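PDB 4MX8: periplasmic binding protein from Xylanimonas cellulosilytica, which probably binds an iron-siderophore or related metal-chelate solute outside the cytoplasmic membrane and delivers it to an ABC importer. Local coordinates for residues A[254-259]-A[292-297]. Residues are numbered along the deposited sequence; the frame is centred on the assembly and turned at random.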
ATOM      1  N   ALA A 254       5.234  -2.814  13.853  1.00 38.86           N
ATOM      2  CA  ALA A 254       6.578  -2.744  13.310  1.00 38.90           C
ATOM      3  C   ALA A 254       6.683  -1.576  12.339  1.00 50.76           C
ATOM      4  O   ALA A 254       7.709  -0.901  12.275  1.00 58.22           O
ATOM      5  CB  ALA A 254       6.917  -4.021  12.620  1.00 37.83           C
ATOM      6  N   ALA A 255       5.597  -1.328  11.611  1.00 43.58           N
ATOM      7  CA  ALA A 255       5.591  -0.401  10.487  1.00 39.92           C
ATOM      8  C   ALA A 255       5.376   1.039  10.910  1.00 41.52           C
ATOM      9  O   ALA A 255       5.792   1.960  10.218  1.00 48.70           O
ATOM     10  CB  ALA A 255       4.521  -0.800   9.505  1.00 52.97           C
ATOM     11  N   THR A 256       4.726   1.226  12.048  1.00 43.57           N
ATOM     12  CA  THR A 256       4.299   2.544  12.469  1.00 43.23           C
ATOM     13  C   THR A 256       5.202   3.140  13.537  1.00 56.41           C
ATOM     14  O   THR A 256       5.047   4.306  13.915  1.00 64.83           O
ATOM     15  CB  THR A 256       2.895   2.485  13.026  1.00 46.12           C
ATOM     16  OG1 THR A 256       2.852   1.497  14.072  1.00 47.17           O
ATOM     17  CG2 THR A 256       1.916   2.124  11.928  1.00 38.32           C
ATOM     18  N   GLY A 257       6.137   2.343  14.037  1.00 49.15           N
ATOM     19  CA  GLY A 257       7.066   2.851  15.031  1.00 53.46           C
ATOM     20  C   GLY A 257       6.457   2.948  16.413  1.00 47.05           C
ATOM     21  O   GLY A 257       6.870   3.772  17.237  1.00 55.17           O
ATOM     22  N   ALA A 258       5.474   2.085  16.654  1.00 46.27           N
ATOM     23  CA  ALA A 258       4.820   1.942  17.943  1.00 48.16           C
ATOM     24  C   ALA A 258       5.816   1.510  18.996  1.00 64.05           C
ATOM     25  O   ALA A 258       6.480   0.491  18.841  1.00 64.20           O
ATOM     26  CB  ALA A 258       3.715   0.930  17.843  1.00 46.85           C
ATOM     27  N   GLU A 259       5.908   2.285  20.071  1.00 74.23           N
ATOM     28  CA  GLU A 259       6.850   1.993  21.152  1.00 88.28           C
ATOM     29  C   GLU A 259       6.305   0.929  22.105  1.00 77.53           C
ATOM     30  O   GLU A 259       5.096   0.835  22.320  1.00 74.26           O
ATOM     31  CB  GLU A 259       7.219   3.275  21.926  1.00108.38           C
ATOM     32  CG  GLU A 259       6.087   3.875  22.786  1.00123.45           C
ATOM     33  CD  GLU A 259       6.478   5.168  23.517  1.00124.84           C
ATOM     34  OE1 GLU A 259       6.484   5.161  24.772  1.00127.56           O
ATOM     35  OE2 GLU A 259       6.756   6.192  22.842  1.00113.99           O
ATOM     36  N   TRP A 292       3.392  -3.786   2.942  1.00 33.07           N
ATOM     37  CA  TRP A 292       1.976  -4.097   2.985  1.00 26.57           C
ATOM     38  C   TRP A 292       1.100  -3.093   3.737  1.00 32.75           C
ATOM     39  O   TRP A 292      -0.098  -3.026   3.494  1.00 46.01           O
ATOM     40  CB  TRP A 292       1.747  -5.492   3.540  1.00 26.63           C
ATOM     41  CG  TRP A 292       2.275  -6.589   2.686  1.00 27.84           C
ATOM     42  CD1 TRP A 292       3.574  -6.991   2.586  1.00 28.51           C
ATOM     43  CD2 TRP A 292       1.515  -7.455   1.829  1.00 28.47           C
ATOM     44  NE1 TRP A 292       3.672  -8.045   1.714  1.00 36.13           N
ATOM     45  CE2 TRP A 292       2.426  -8.352   1.234  1.00 31.49           C
ATOM     46  CE3 TRP A 292       0.156  -7.554   1.505  1.00 26.83           C
ATOM     47  CZ2 TRP A 292       2.023  -9.347   0.337  1.00 25.56           C
ATOM     48  CZ3 TRP A 292      -0.245  -8.533   0.620  1.00 25.19           C
ATOM     49  CH2 TRP A 292       0.692  -9.425   0.044  1.00 31.64           C
ATOM     50  N   TYR A 293       1.660  -2.313   4.649  1.00 35.50           N
ATOM     51  CA  TYR A 293       0.804  -1.428   5.426  1.00 29.07           C
ATOM     52  C   TYR A 293       1.043   0.070   5.217  1.00 35.28           C
ATOM     53  O   TYR A 293       0.094   0.847   5.189  1.00 53.48           O
ATOM     54  CB  TYR A 293       0.883  -1.778   6.900  1.00 30.15           C
ATOM     55  CG  TYR A 293       0.071  -0.863   7.787  1.00 34.51           C
ATOM     56  CD1 TYR A 293      -1.253  -1.114   8.029  1.00 31.89           C
ATOM     57  CD2 TYR A 293       0.635   0.255   8.377  1.00 37.39           C
ATOM     58  CE1 TYR A 293      -1.990  -0.292   8.827  1.00 33.48           C
ATOM     59  CE2 TYR A 293      -0.105   1.088   9.168  1.00 34.29           C
ATOM     60  CZ  TYR A 293      -1.416   0.803   9.400  1.00 39.70           C
ATOM     61  OH  TYR A 293      -2.170   1.619  10.208  1.00 44.57           O
ATOM     62  N   ILE A 294       2.294   0.494   5.086  1.00 29.93           N
ATOM     63  CA  ILE A 294       2.573   1.936   4.935  1.00 43.42           C
ATOM     64  C   ILE A 294       2.468   2.403   3.489  1.00 36.23           C
ATOM     65  O   ILE A 294       1.711   3.310   3.179  1.00 44.98           O
ATOM     66  CB  ILE A 294       3.958   2.334   5.494  1.00 31.83           C
ATOM     67  CG1 ILE A 294       3.981   2.161   7.008  1.00 33.05           C
ATOM     68  CG2 ILE A 294       4.295   3.750   5.100  1.00 32.74           C
ATOM     69  CD1 ILE A 294       3.068   3.099   7.725  1.00 34.31           C
ATOM     70  N   VAL A 295       3.227   1.760   2.612  1.00 29.21           N
ATOM     71  CA  VAL A 295       3.267   2.121   1.202  1.00 34.25           C
ATOM     72  C   VAL A 295       2.047   1.633   0.422  1.00 38.70           C
ATOM     73  O   VAL A 295       1.297   2.446  -0.152  1.00 45.23           O
ATOM     74  CB  VAL A 295       4.521   1.552   0.535  1.00 29.69           C
ATOM     75  CG1 VAL A 295       4.574   1.989  -0.897  1.00 28.17           C
ATOM     76  CG2 VAL A 295       5.758   2.005   1.293  1.00 29.56           C
ATOM     77  N   PHE A 296       1.827   0.318   0.465  0.50 29.08           N
ATOM     78  CA  PHE A 296       0.728  -0.391  -0.221  0.50 29.11           C
ATOM     79  C   PHE A 296       0.384   0.087  -1.645  0.50 33.67           C
ATOM     80  O   PHE A 296      -0.696   0.598  -1.916  0.50 39.25           O
ATOM     81  CB  PHE A 296      -0.513  -0.575   0.690  0.50 29.79           C
ATOM     82  CG  PHE A 296      -1.340   0.678   0.899  0.50 43.66           C
ATOM     83  CD1 PHE A 296      -0.913   1.695   1.746  0.50 54.30           C
ATOM     84  CD2 PHE A 296      -2.574   0.813   0.283  0.50 47.11           C
ATOM     85  CE1 PHE A 296      -1.684   2.836   1.939  0.50 48.96           C
ATOM     86  CE2 PHE A 296      -3.343   1.951   0.473  0.50 52.28           C
ATOM     87  CZ  PHE A 296      -2.900   2.958   1.305  0.50 49.96           C
ATOM     88  N   GLY A 297       1.320  -0.114  -2.560  1.00 32.52           N
ATOM     89  CA  GLY A 297       1.158   0.335  -3.930  1.00 31.60           C
ATOM     90  C   GLY A 297       2.527   0.724  -4.438  1.00 33.55           C
ATOM     91  O   GLY A 297       3.444   0.904  -3.650  1.00 37.94           O
TER
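The phenol ring of Y293 shares one side of this contact with I294 and is met obliquely along its CD2-CE2 bond: T256 CG2 lies 3.6 Å from Y293 CE2, and A255 CB lies 4.2 Å from Y293 CD2. The F296 ring and the W292 indole take no part; the edge of F296 has the carbonyl carbon of I294 in its plane, R208 makes a cation-pi contact with that ring, and W292 NE1 is hydrogen-bonded to D308 OD2. In this TroA-like alpha/beta binding protein, the contact joins two short helices, 252-256 and 289-295, each following a parallel strand of the same mixed sheet, 246-251 and 284-287. The helices meet near the surface, with A255 nearest I294 (6.7 Å between CA atoms).

A255 points its methyl between Y293 and I294, reaching I294 CG1 at 3.9 Å from CB. I294 CG1 stands anti to its own carbonyl carbon (chi1 -67°), which brings the ethyl branch up to the A255 backbone. Y293 CG is anti to its backbone N (chi1 177°), which sets the ring across from T256 CG2, the two crossing obliquely. No hydrogen bond crosses between the segments, and the surface they bury against each other is small, 154 Å² summed over both. T256 divides its two branches: OG1 sits between N and the carbonyl carbon (chi1 54°) and is hydrogen-bonded to R252 O, directing CG2 to the ring. The carbonyl oxygens of Y293 and I294 accept hydrogen bonds from R114 (NH1 and NH2) where helix 289-295 ends in a wider pi-type turn. Beside the methyl contact, I294 CG1 also packs on the carbonyl oxygen A255 O, 3.7 Å away.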